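Local coordinates for protein 2-aminomuconate 6-semialdehyde dehydrogenase (Burkholderia cenocepacia, PDB 4U3W) that probably oxidises 2-aminomuconate 6-semialdehyde to the corresponding acid with a nicotinamide cofactor, as a member of the aldehyde dehydrogenase family, at residues 174-179 with 202-207; 166-171 with 180-185; 96-101 with 208-213; 246-249 with 253-256. One frame throughout, in Å; residues are numbered along the deposited sequence.

Contact 1: residues 174-179 with 202-207; sequences LPLLLF and PSSATL
Ser204 and Ala205 of helix 203-207 pack on Leu176 and Phe179 of helix 175-179. The two belong to successive crossover helices of the alpha/beta nucleotide-binding domain typical of the aldehyde dehydrogenase family. Their short axes approach to 9.3 Å and diverge by 55°, and small residues of the second helix meet larger ones of the first. Pro202 faces away, and Ser203 is turned to Asp109. Ser204 is the first to reach across. Its CB lies 4.1 Å from Leu176 CB, and its OG is closer, 3.5 Å from that same Leu176 CB. OG is fitted between the backbone N and the carbonyl carbon (chi1 70°). There it makes van der Waals contact with Leu176 and Pro175, while its hydrogen bond goes to Glu106. Glu106 also takes the N-H of Leu176, so one carboxylate ties both helices to helix 99-110. Leu176 CG is anti to its own N, which carries CD1 alongside the serine, near its OG and its carbonyl O. Ala205 comes next. Its methyl sits over one face of the Phe179 ring, 4.0 Å from the centroid and 15° off the normal, a CH-pi contact. It is offset toward the rim, with Phe179 CZ 3.9 Å from Ala205 CB. Leu224 of strand 222-224 packs on both partners. Thr206 points away from helix 175-179, and its OG1 bonds back to Pro202 O at 2.8 Å, from the face of that carbonyl opposite to the one used by Thr206 N.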
loop_
_atom_site.group_PDB
_atom_site.type_symbol
_atom_site.label_atom_id
_atom_site.label_comp_id
_atom_site.label_asym_id
_atom_site.label_seq_id
_atom_site.Cartn_x
_atom_site.Cartn_y
_atom_site.Cartn_z
ATOM N N LEU A 174 -17.945 -0.347 -27.984
ATOM C CA LEU A 174 -18.801 -0.534 -26.805
ATOM C C LEU A 174 -19.050 0.859 -26.309
ATOM O O LEU A 174 -18.404 1.287 -25.367
ATOM C CB LEU A 174 -18.123 -1.379 -25.738
ATOM C CG LEU A 174 -17.804 -2.841 -26.015
ATOM C CD1 LEU A 174 -16.888 -3.385 -24.938
ATOM C CD2 LEU A 174 -19.079 -3.698 -26.116
ATOM N N PRO A 175 -19.921 1.604 -27.008
ATOM C CA PRO A 175 -19.870 3.078 -26.917
ATOM C C PRO A 175 -20.065 3.624 -25.504
ATOM O O PRO A 175 -19.214 4.376 -25.024
ATOM C CB PRO A 175 -21.029 3.532 -27.822
ATOM C CG PRO A 175 -21.248 2.395 -28.778
ATOM C CD PRO A 175 -20.913 1.135 -27.988
ATOM N N LEU A 176 -21.169 3.289 -24.847
ATOM C CA LEU A 176 -21.380 3.904 -23.553
ATOM C C LEU A 176 -20.339 3.359 -22.569
ATOM O O LEU A 176 -19.783 4.139 -21.780
ATOM C CB LEU A 176 -22.810 3.690 -23.051
ATOM C CG LEU A 176 -23.024 4.452 -21.734
ATOM C CD1 LEU A 176 -23.065 5.994 -21.967
ATOM C CD2 LEU A 176 -24.213 3.992 -20.990
ATOM N N LEU A 177 -20.057 2.052 -22.603
ATOM C CA LEU A 177 -19.175 1.426 -21.613
ATOM C C LEU A 177 -17.786 2.074 -21.605
ATOM O O LEU A 177 -17.241 2.453 -20.531
ATOM C CB LEU A 177 -19.055 -0.101 -21.875
ATOM C CG LEU A 177 -18.317 -1.052 -20.917
ATOM C CD1 LEU A 177 -18.673 -2.528 -21.190
ATOM C CD2 LEU A 177 -16.820 -0.922 -20.957
ATOM N N LEU A 178 -17.192 2.178 -22.789
ATOM C CA LEU A 178 -15.837 2.687 -22.889
ATOM C C LEU A 178 -15.766 4.224 -22.731
ATOM O O LEU A 178 -14.736 4.747 -22.300
ATOM C CB LEU A 178 -15.221 2.236 -24.224
ATOM C CG LEU A 178 -15.105 0.694 -24.203
ATOM C CD1 LEU A 178 -14.569 0.177 -25.525
ATOM C CD2 LEU A 178 -14.213 0.249 -23.037
ATOM N N PHE A 179 -16.839 4.927 -23.048
ATOM C CA PHE A 179 -16.934 6.392 -22.823
ATOM C C PHE A 179 -16.910 6.637 -21.286
ATOM O O PHE A 179 -16.093 7.383 -20.787
ATOM C CB PHE A 179 -18.213 6.919 -23.504
ATOM C CG PHE A 179 -18.336 8.414 -23.611
ATOM C CD1 PHE A 179 -17.634 9.134 -24.564
ATOM C CD2 PHE A 179 -19.233 9.084 -22.827
ATOM C CE1 PHE A 179 -17.822 10.553 -24.703
ATOM C CE2 PHE A 179 -19.415 10.489 -22.927
ATOM C CZ PHE A 179 -18.718 11.216 -23.859
ATOM N N PRO A 202 -23.027 8.183 -31.747
ATOM C CA PRO A 202 -23.195 9.426 -30.998
ATOM C C PRO A 202 -24.309 9.417 -29.929
ATOM O O PRO A 202 -24.344 10.343 -29.125
ATOM C CB PRO A 202 -23.571 10.432 -32.112
ATOM C CG PRO A 202 -24.351 9.571 -33.121
ATOM C CD PRO A 202 -23.583 8.270 -33.122
ATOM N N SER A 203 -25.243 8.463 -29.988
ATOM C CA SER A 203 -26.537 8.640 -29.301
ATOM C C SER A 203 -26.478 8.489 -27.786
ATOM O O SER A 203 -27.029 9.344 -27.062
ATOM C CB SER A 203 -27.594 7.658 -29.850
ATOM O OG SER A 203 -27.688 7.865 -31.268
ATOM N N SER A 204 -25.860 7.408 -27.287
ATOM C CA SER A 204 -25.811 7.227 -25.834
ATOM C C SER A 204 -24.927 8.280 -25.146
ATOM O O SER A 204 -25.230 8.712 -24.013
ATOM C CB SER A 204 -25.368 5.794 -25.458
ATOM O OG SER A 204 -23.998 5.519 -25.745
ATOM N N ALA A 205 -23.863 8.728 -25.804
ATOM C CA ALA A 205 -23.084 9.848 -25.225
ATOM C C ALA A 205 -23.915 11.153 -25.141
ATOM O O ALA A 205 -23.787 11.929 -24.189
ATOM C CB ALA A 205 -21.793 10.080 -26.057
ATOM N N THR A 206 -24.785 11.386 -26.126
ATOM C CA THR A 206 -25.639 12.558 -26.079
ATOM C C THR A 206 -26.644 12.440 -24.909
ATOM O O THR A 206 -26.893 13.437 -24.203
ATOM C CB THR A 206 -26.402 12.792 -27.421
ATOM O OG1 THR A 206 -25.459 12.803 -28.513
ATOM C CG2 THR A 206 -27.130 14.196 -27.402
ATOM N N LEU A 207 -27.185 11.237 -24.676
ATOM C CA LEU A 207 -28.080 11.043 -23.528
ATOM C C LEU A 207 -27.323 11.272 -22.257
ATOM O O LEU A 207 -27.865 11.827 -21.257
ATOM C CB LEU A 207 -28.678 9.608 -23.549
ATOM C CG LEU A 207 -29.693 9.371 -24.669
ATOM C CD1 LEU A 207 -30.279 7.968 -24.537
ATOM C CD2 LEU A 207 -30.781 10.406 -24.529
#

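Contact 2: residues 166-171 with 180-185; sequences IGIISP and TWKVAP
Strand 166-169 and helix 180-185 come closest at Ile168 and Lys182, whose CA atoms are 7.1 Å apart, and no direct hydrogen bond joins the two segments. The helix is kinked where the N of Pro185 makes no bond to the preceding turn. Ile168 points at the helix and carries the packing with CG1, CG2 and CD1. Its CD1 is 3.8 Å from Lys182 CB, and its CG2 reaches the same Lys182 CB at an equal distance. The two branches thus straddle the base of the lysine. Ile168 CD1 also lies 4.0 Å from Val183 CG2 and touches the backbone N of Val183. CG1 is anti to the carbonyl carbon (chi1 -67°) and CD1 extends beyond it (chi2 175°), which brings CD1 to Lys182 and Val183. Lys182 starts toward the strand, but bends at chi2 (-53°) and again at chi4 lead its amine elsewhere. NZ bonds to Thr247 and Thr249 on the neighbouring strand 245-249, and Glu272 is a longer, weak ionic partner. Lys182 NZ also gives a bond of 2.7 Å to a water, which in turn donates to Ile169 O at 2.9 Å. This water is the polar link between the segments. The pairing is the first strand-to-helix step of a beta-alpha-beta crossover, 153-169, 175-188 and 192-196, in the family's nucleotide-binding domain.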
loop_
_atom_site.group_PDB
_atom_site.type_symbol
_atom_site.label_atom_id
_atom_site.label_comp_id
_atom_site.label_asym_id
_atom_site.label_seq_id
_atom_site.Cartn_x
_atom_site.Cartn_y
_atom_site.Cartn_z
ATOM N N ILE A 166 -9.186 17.024 -19.473
ATOM C CA ILE A 166 -8.872 15.754 -20.124
ATOM C C ILE A 166 -9.610 15.675 -21.449
ATOM O O ILE A 166 -10.809 15.845 -21.449
ATOM C CB ILE A 166 -9.323 14.555 -19.297
ATOM C CG1 ILE A 166 -8.803 14.673 -17.865
ATOM C CG2 ILE A 166 -8.864 13.227 -20.019
ATOM C CD1 ILE A 166 -7.345 14.418 -17.760
ATOM N N GLY A 167 -8.905 15.385 -22.543
ATOM C CA GLY A 167 -9.545 15.163 -23.819
ATOM C C GLY A 167 -9.770 13.654 -23.991
ATOM O O GLY A 167 -8.835 12.878 -23.816
ATOM N N ILE A 168 -11.004 13.260 -24.316
ATOM C CA ILE A 168 -11.405 11.832 -24.338
ATOM C C ILE A 168 -11.931 11.498 -25.726
ATOM O O ILE A 168 -12.914 12.092 -26.188
ATOM C CB ILE A 168 -12.484 11.521 -23.281
ATOM C CG1 ILE A 168 -11.904 11.672 -21.833
ATOM C CG2 ILE A 168 -13.051 10.064 -23.495
ATOM C CD1 ILE A 168 -12.947 11.504 -20.738
ATOM N N ILE A 169 -11.253 10.593 -26.419
ATOM C CA ILE A 169 -11.698 10.195 -27.733
ATOM C C ILE A 169 -12.092 8.704 -27.672
ATOM O O ILE A 169 -11.243 7.864 -27.393
ATOM C CB ILE A 169 -10.633 10.413 -28.749
ATOM C CG1 ILE A 169 -10.429 11.949 -28.928
ATOM C CG2 ILE A 169 -11.046 9.876 -30.102
ATOM C CD1 ILE A 169 -9.120 12.299 -29.464
ATOM N N SER A 170 -13.360 8.382 -27.865
ATOM C CA SER A 170 -13.770 6.999 -27.551
ATOM C C SER A 170 -14.278 6.264 -28.783
ATOM O O SER A 170 -14.684 6.892 -29.785
ATOM C CB SER A 170 -14.816 6.983 -26.399
ATOM O OG SER A 170 -15.999 7.577 -26.807
ATOM N N PRO A 171 -14.191 4.917 -28.746
ATOM C CA PRO A 171 -14.444 4.091 -29.925
ATOM C C PRO A 171 -15.934 3.754 -30.139
ATOM O O PRO A 171 -16.781 4.011 -29.275
ATOM C CB PRO A 171 -13.626 2.810 -29.625
ATOM C CG PRO A 171 -13.739 2.680 -28.119
ATOM C CD PRO A 171 -13.682 4.100 -27.595
ATOM N N THR A 180 -17.746 5.931 -20.538
ATOM C CA THR A 180 -17.805 6.159 -19.097
ATOM C C THR A 180 -16.581 5.627 -18.343
ATOM O O THR A 180 -16.247 6.140 -17.266
ATOM C CB THR A 180 -19.047 5.514 -18.472
ATOM O OG1 THR A 180 -19.013 4.101 -18.720
ATOM C CG2 THR A 180 -20.318 6.137 -19.077
ATOM N N TRP A 181 -15.947 4.591 -18.894
ATOM C CA TRP A 181 -14.716 4.062 -18.364
ATOM C C TRP A 181 -13.657 5.191 -18.241
ATOM O O TRP A 181 -12.829 5.168 -17.320
ATOM C CB TRP A 181 -14.234 2.943 -19.287
ATOM C CG TRP A 181 -12.881 2.404 -19.015
ATOM C CD1 TRP A 181 -11.808 2.398 -19.883
ATOM C CD2 TRP A 181 -12.424 1.751 -17.810
ATOM N NE1 TRP A 181 -10.724 1.787 -19.284
ATOM C CE2 TRP A 181 -11.065 1.399 -18.012
ATOM C CE3 TRP A 181 -13.024 1.459 -16.582
ATOM C CZ2 TRP A 181 -10.299 0.737 -17.033
ATOM C CZ3 TRP A 181 -12.258 0.808 -15.593
ATOM C CH2 TRP A 181 -10.906 0.460 -15.829
ATOM N N LYS A 182 -13.720 6.187 -19.142
ATOM C CA LYS A 182 -12.814 7.353 -19.078
ATOM C C LYS A 182 -13.445 8.569 -18.392
ATOM O O LYS A 182 -12.786 9.259 -17.569
ATOM C CB LYS A 182 -12.369 7.788 -20.506
ATOM C CG LYS A 182 -11.803 6.667 -21.357
ATOM C CD LYS A 182 -10.685 5.943 -20.608
ATOM C CE LYS A 182 -9.992 4.873 -21.485
ATOM N NZ LYS A 182 -9.584 5.560 -22.795
ATOM N N VAL A 183 -14.705 8.853 -18.705
ATOM C CA VAL A 183 -15.338 10.040 -18.115
ATOM C C VAL A 183 -15.397 9.928 -16.569
ATOM O O VAL A 183 -15.102 10.894 -15.844
ATOM C CB VAL A 183 -16.780 10.240 -18.680
ATOM C CG1 VAL A 183 -17.523 11.435 -18.014
ATOM C CG2 VAL A 183 -16.732 10.452 -20.199
ATOM N N ALA A 184 -15.713 8.736 -16.051
ATOM C CA ALA A 184 -15.897 8.635 -14.595
ATOM C C ALA A 184 -14.602 8.881 -13.781
ATOM O O ALA A 184 -14.637 9.695 -12.868
ATOM C CB ALA A 184 -16.569 7.264 -14.206
ATOM N N PRO A 185 -13.472 8.201 -14.090
ATOM C CA PRO A 185 -12.266 8.547 -13.329
ATOM C C PRO A 185 -11.825 9.990 -13.609
ATOM O O PRO A 185 -11.318 10.650 -12.689
ATOM C CB PRO A 185 -11.202 7.514 -13.815
ATOM C CG PRO A 185 -11.718 7.071 -15.172
ATOM C CD PRO A 185 -13.233 7.042 -14.972
HETATM O O HOH W 1 -10.927 7.003 -24.622
#

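Contact 3: residues 96-101 with 208-213; sequences EARFDE and LAEVMH
Arg98 reaches from the residue just before helix 99-110 to Glu210 on helix 208-213, in a partly buried salt-bridge network that joins two helices distant in sequence. Its CB points at the second helix, and CG lies beside the backbone N, anti to the carbonyl carbon. Arg98 CD then passes Val211 CG2 at 4.4 Å, a loose apolar touch. Beyond it the chain bends (chi3 69°), and the guanidinium group turns across the side chain of Glu210. Arg98 NE is the first nitrogen to find a partner, Glu101 OE2 at 2.9 Å, met from above the carboxylate plane. NH2 serves two acids. Arg98 NH2 bonds to Glu101 OE1 at 2.8 Å, nearly straight, on the syn side but tilted out of the carboxylate plane. Arg98 NH2 also meets Glu210 OE1 at 2.8 Å, nearly along the C-O axis. Arg98 NH1 completes the grip with a 3.0 Å bond to Glu210 OE1, more bent at 140°, on the anti side. Glu101 is therefore held side-on, one oxygen to each nitrogen. Glu210 is held end-on, through a single oxygen that takes both N-H groups from the same face. All four bonds lie near the guanidinium plane and should fix its rotation. The two acids would repel each other, with Glu101 OE1 and Glu210 OE1 5.3 Å apart, and the arginine between them probably offsets this.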
loop_
_atom_site.group_PDB
_atom_site.type_symbol
_atom_site.label_atom_id
_atom_site.label_comp_id
_atom_site.label_asym_id
_atom_site.label_seq_id
_atom_site.Cartn_x
_atom_site.Cartn_y
_atom_site.Cartn_z
ATOM N N GLU A 96 -29.641 5.423 -14.590
ATOM C CA GLU A 96 -30.576 4.397 -14.092
ATOM C C GLU A 96 -32.030 4.822 -14.306
ATOM O O GLU A 96 -32.855 4.039 -14.717
ATOM C CB GLU A 96 -30.315 4.142 -12.594
ATOM C CG GLU A 96 -30.102 2.686 -12.161
ATOM C CD GLU A 96 -29.297 2.582 -10.846
ATOM O OE1 GLU A 96 -29.415 3.491 -9.994
ATOM O OE2 GLU A 96 -28.527 1.605 -10.669
ATOM N N ALA A 97 -32.331 6.084 -14.000
ATOM C CA ALA A 97 -33.684 6.647 -14.170
ATOM C C ALA A 97 -34.130 6.678 -15.641
ATOM O O ALA A 97 -35.322 6.783 -15.958
ATOM C CB ALA A 97 -33.739 8.079 -13.553
ATOM N N ARG A 98 -33.174 6.609 -16.557
ATOM C CA ARG A 98 -33.501 6.553 -17.963
ATOM C C ARG A 98 -32.949 5.285 -18.616
ATOM O O ARG A 98 -32.552 5.311 -19.775
ATOM C CB ARG A 98 -32.970 7.812 -18.680
ATOM C CG ARG A 98 -33.591 9.125 -18.131
ATOM C CD ARG A 98 -33.044 10.356 -18.832
ATOM N NE ARG A 98 -33.489 10.435 -20.229
ATOM C CZ ARG A 98 -33.079 11.411 -21.030
ATOM N NH1 ARG A 98 -32.251 12.299 -20.530
ATOM N NH2 ARG A 98 -33.446 11.477 -22.294
ATOM N N PHE A 99 -32.927 4.180 -17.862
ATOM C CA PHE A 99 -32.200 2.987 -18.287
ATOM C C PHE A 99 -32.679 2.485 -19.639
ATOM O O PHE A 99 -31.860 2.224 -20.538
ATOM C CB PHE A 99 -32.307 1.886 -17.197
ATOM C CG PHE A 99 -31.475 0.645 -17.477
ATOM C CD1 PHE A 99 -31.976 -0.385 -18.260
ATOM C CD2 PHE A 99 -30.237 0.463 -16.868
ATOM C CE1 PHE A 99 -31.225 -1.569 -18.477
ATOM C CE2 PHE A 99 -29.476 -0.721 -17.089
ATOM C CZ PHE A 99 -29.959 -1.708 -17.902
ATOM N N ASP A 100 -34.000 2.380 -19.826
ATOM C CA ASP A 100 -34.514 1.871 -21.097
ATOM C C ASP A 100 -34.205 2.775 -22.309
ATOM O O ASP A 100 -34.020 2.283 -23.422
ATOM C CB ASP A 100 -36.018 1.637 -21.014
ATOM C CG ASP A 100 -36.374 0.445 -20.127
ATOM O OD1 ASP A 100 -35.469 -0.299 -19.686
ATOM O OD2 ASP A 100 -37.575 0.237 -19.880
ATOM N N GLU A 101 -34.206 4.088 -22.124
ATOM C CA GLU A 101 -33.781 4.989 -23.187
ATOM C C GLU A 101 -32.330 4.761 -23.576
ATOM O O GLU A 101 -31.984 4.884 -24.730
ATOM C CB GLU A 101 -33.916 6.462 -22.758
ATOM C CG GLU A 101 -35.308 7.025 -22.773
ATOM C CD GLU A 101 -35.298 8.489 -22.394
ATOM O OE1 GLU A 101 -34.913 9.318 -23.245
ATOM O OE2 GLU A 101 -35.620 8.809 -21.235
ATOM N N LEU A 208 -26.054 10.854 -22.252
ATOM C CA LEU A 208 -25.231 11.103 -21.037
ATOM C C LEU A 208 -25.093 12.633 -20.766
ATOM O O LEU A 208 -25.199 13.108 -19.609
ATOM C CB LEU A 208 -23.856 10.439 -21.152
ATOM C CG LEU A 208 -22.927 10.609 -19.924
ATOM C CD1 LEU A 208 -23.582 9.960 -18.690
ATOM C CD2 LEU A 208 -21.540 9.959 -20.134
ATOM N N ALA A 209 -24.875 13.408 -21.823
ATOM C CA ALA A 209 -24.870 14.862 -21.672
ATOM C C ALA A 209 -26.187 15.385 -21.078
ATOM O O ALA A 209 -26.146 16.273 -20.249
ATOM C CB ALA A 209 -24.603 15.562 -23.085
ATOM N N GLU A 210 -27.340 14.857 -21.525
ATOM C CA GLU A 210 -28.633 15.269 -20.952
ATOM C C GLU A 210 -28.704 14.974 -19.461
ATOM O O GLU A 210 -29.251 15.772 -18.659
ATOM C CB GLU A 210 -29.797 14.542 -21.662
ATOM C CG GLU A 210 -29.897 14.925 -23.124
ATOM C CD GLU A 210 -31.067 14.278 -23.845
ATOM O OE1 GLU A 210 -31.988 13.763 -23.172
ATOM O OE2 GLU A 210 -31.082 14.313 -25.103
ATOM N N VAL A 211 -28.152 13.835 -19.069
ATOM C CA VAL A 211 -28.121 13.489 -17.634
ATOM C C VAL A 211 -27.228 14.479 -16.867
ATOM O O VAL A 211 -27.635 14.978 -15.790
ATOM C CB VAL A 211 -27.663 12.005 -17.399
ATOM C CG1 VAL A 211 -27.402 11.777 -15.883
ATOM C CG2 VAL A 211 -28.764 11.065 -17.888
ATOM N N MET A 212 -26.027 14.758 -17.394
ATOM C CA MET A 212 -25.128 15.777 -16.822
ATOM C C MET A 212 -25.865 17.100 -16.587
ATOM O O MET A 212 -25.721 17.747 -15.541
ATOM C CB MET A 212 -23.900 16.077 -17.749
ATOM C CG MET A 212 -23.010 14.847 -18.064
ATOM S SD MET A 212 -22.287 14.181 -16.513
ATOM C CE MET A 212 -21.238 12.875 -17.154
ATOM N N HIS A 213 -26.602 17.512 -17.612
ATOM C CA HIS A 213 -27.403 18.728 -17.584
ATOM C C HIS A 213 -28.523 18.649 -16.535
ATOM O O HIS A 213 -28.707 19.581 -15.753
ATOM C CB HIS A 213 -28.012 18.972 -18.975
ATOM C CG HIS A 213 -28.580 20.347 -19.132
ATOM N ND1 HIS A 213 -27.805 21.479 -19.013
ATOM C CD2 HIS A 213 -29.837 20.778 -19.389
ATOM C CE1 HIS A 213 -28.557 22.551 -19.184
ATOM N NE2 HIS A 213 -29.793 22.156 -19.428
#

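Contact 4: residues 246-249 with 253-256; sequences ITFT and RTGS
Phe248 of strand 246-249 reaches Thr254 and Gly255 on helix 253-256 with the far end of its ring. Phe248 CZ is 3.5 Å from Thr254 CG2 and 3.6 Å from Thr254 CB. CE1 brushes the same methyl, Thr254 CG2, at 3.9 Å. CE2 also meets the backbone, 3.7 Å from Gly255 N. The methyl and the glycine nitrogen both approach the ring obliquely, and the two side chains cross at about a right angle. No hydrogen bond crosses here, so this is plain van der Waals packing. Phe248 CG is anti to its own N (chi1 170°), which sends the ring out from the strand to the helix. Thr254 CG2 is likewise anti to its N, and this brings the methyl against CZ and CE1. In the next shell Ile258, one turn further along the helix, packs on Phe248. Ile169, Phe271 and Leu273 also touch it, so the ring is buried among side chains of the neighbouring strands and of a loop. The strand itself is held in the sheet from two directions. Thr247 pairs by its backbone with Gly167 and Ile169, and Phe248 pairs with Ser270. Further out, Ser256 OG bonds to Ala263 O of the second subunit, so the same helix takes part in an interface. Strand 245-249 and helix 252-261, joined by a short connection, begin a beta-alpha-beta unit that continues to strand 268-272. In relatives of this family the turn after this strand lies close to the cofactor, consistent with a nucleotide-binding domain.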
loop_
_atom_site.group_PDB
_atom_site.type_symbol
_atom_site.label_atom_id
_atom_site.label_comp_id
_atom_site.label_asym_id
_atom_site.label_seq_id
_atom_site.Cartn_x
_atom_site.Cartn_y
_atom_site.Cartn_z
ATOM N N ILE A 246 -4.643 13.367 -23.157
ATOM C CA ILE A 246 -5.552 12.701 -24.080
ATOM C C ILE A 246 -5.660 11.235 -23.610
ATOM O O ILE A 246 -4.633 10.597 -23.397
ATOM C CB ILE A 246 -5.053 12.687 -25.526
ATOM C CG1 ILE A 246 -5.059 14.094 -26.113
ATOM C CG2 ILE A 246 -5.965 11.806 -26.424
ATOM C CD1 ILE A 246 -6.509 14.620 -26.328
ATOM N N THR A 247 -6.879 10.736 -23.442
ATOM C CA THR A 247 -7.075 9.290 -23.204
ATOM C C THR A 247 -7.791 8.829 -24.441
ATOM O O THR A 247 -8.627 9.546 -25.049
ATOM C CB THR A 247 -7.826 9.000 -21.881
ATOM O OG1 THR A 247 -7.857 7.570 -21.644
ATOM C CG2 THR A 247 -9.254 9.519 -21.974
ATOM N N PHE A 248 -7.365 7.684 -24.930
ATOM C CA PHE A 248 -7.827 7.262 -26.229
ATOM C C PHE A 248 -7.941 5.731 -26.224
ATOM O O PHE A 248 -7.067 5.067 -25.710
ATOM C CB PHE A 248 -6.880 7.737 -27.336
ATOM C CG PHE A 248 -7.178 7.113 -28.686
ATOM C CD1 PHE A 248 -8.265 7.528 -29.449
ATOM C CD2 PHE A 248 -6.371 6.064 -29.186
ATOM C CE1 PHE A 248 -8.548 6.913 -30.692
ATOM C CE2 PHE A 248 -6.633 5.466 -30.431
ATOM C CZ PHE A 248 -7.720 5.877 -31.180
ATOM N N THR A 249 -9.031 5.200 -26.759
ATOM C CA THR A 249 -9.148 3.743 -26.968
ATOM C C THR A 249 -9.441 3.558 -28.459
ATOM O O THR A 249 -10.382 4.166 -28.970
ATOM C CB THR A 249 -10.260 3.135 -26.094
ATOM O OG1 THR A 249 -9.968 3.396 -24.701
ATOM C CG2 THR A 249 -10.394 1.579 -26.300
ATOM N N ARG A 253 -2.636 2.598 -34.990
ATOM C CA ARG A 253 -2.178 3.616 -35.951
ATOM C C ARG A 253 -2.644 5.025 -35.479
ATOM O O ARG A 253 -1.884 6.023 -35.514
ATOM C CB ARG A 253 -2.720 3.294 -37.360
ATOM N N THR A 254 -3.869 5.075 -34.964
ATOM C CA THR A 254 -4.418 6.340 -34.487
ATOM C C THR A 254 -3.737 6.769 -33.184
ATOM O O THR A 254 -3.442 7.958 -33.006
ATOM C CB THR A 254 -5.931 6.236 -34.331
ATOM O OG1 THR A 254 -6.459 5.877 -35.617
ATOM C CG2 THR A 254 -6.563 7.597 -33.941
ATOM N N GLY A 255 -3.429 5.812 -32.295
ATOM C CA GLY A 255 -2.599 6.116 -31.130
ATOM C C GLY A 255 -1.270 6.799 -31.511
ATOM O O GLY A 255 -0.813 7.736 -30.791
ATOM N N SER A 256 -0.624 6.321 -32.594
ATOM C CA SER A 256 0.661 6.864 -33.019
ATOM C C SER A 256 0.496 8.324 -33.504
ATOM O O SER A 256 1.303 9.196 -33.146
ATOM C CB SER A 256 1.317 5.975 -34.105
ATOM O OG SER A 256 1.665 4.694 -33.548
#

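Contacts 1, 2 and 4 are buried, while contact 3 lies further out, its centre about 21 Å from the centre of the chain, and is partly buried. Contacts 1 and 2 share helix 175-188, which meets a helix in one and a strand in the other. Contacts 1 and 3 share helix 203-214, and Phe179 CE2 lies 3.5 Å from Leu208 CD2 between them. Contacts 2 and 4 use neighbouring strands of one sheet, tied by Lys182 NZ to Thr247 and Thr249. The chemistry follows the place. The inner three are mainly apolar packing, with an aromatic ring in contacts 1 and 4 and aliphatic side chains in contact 2. Contact 3 relies instead on charge.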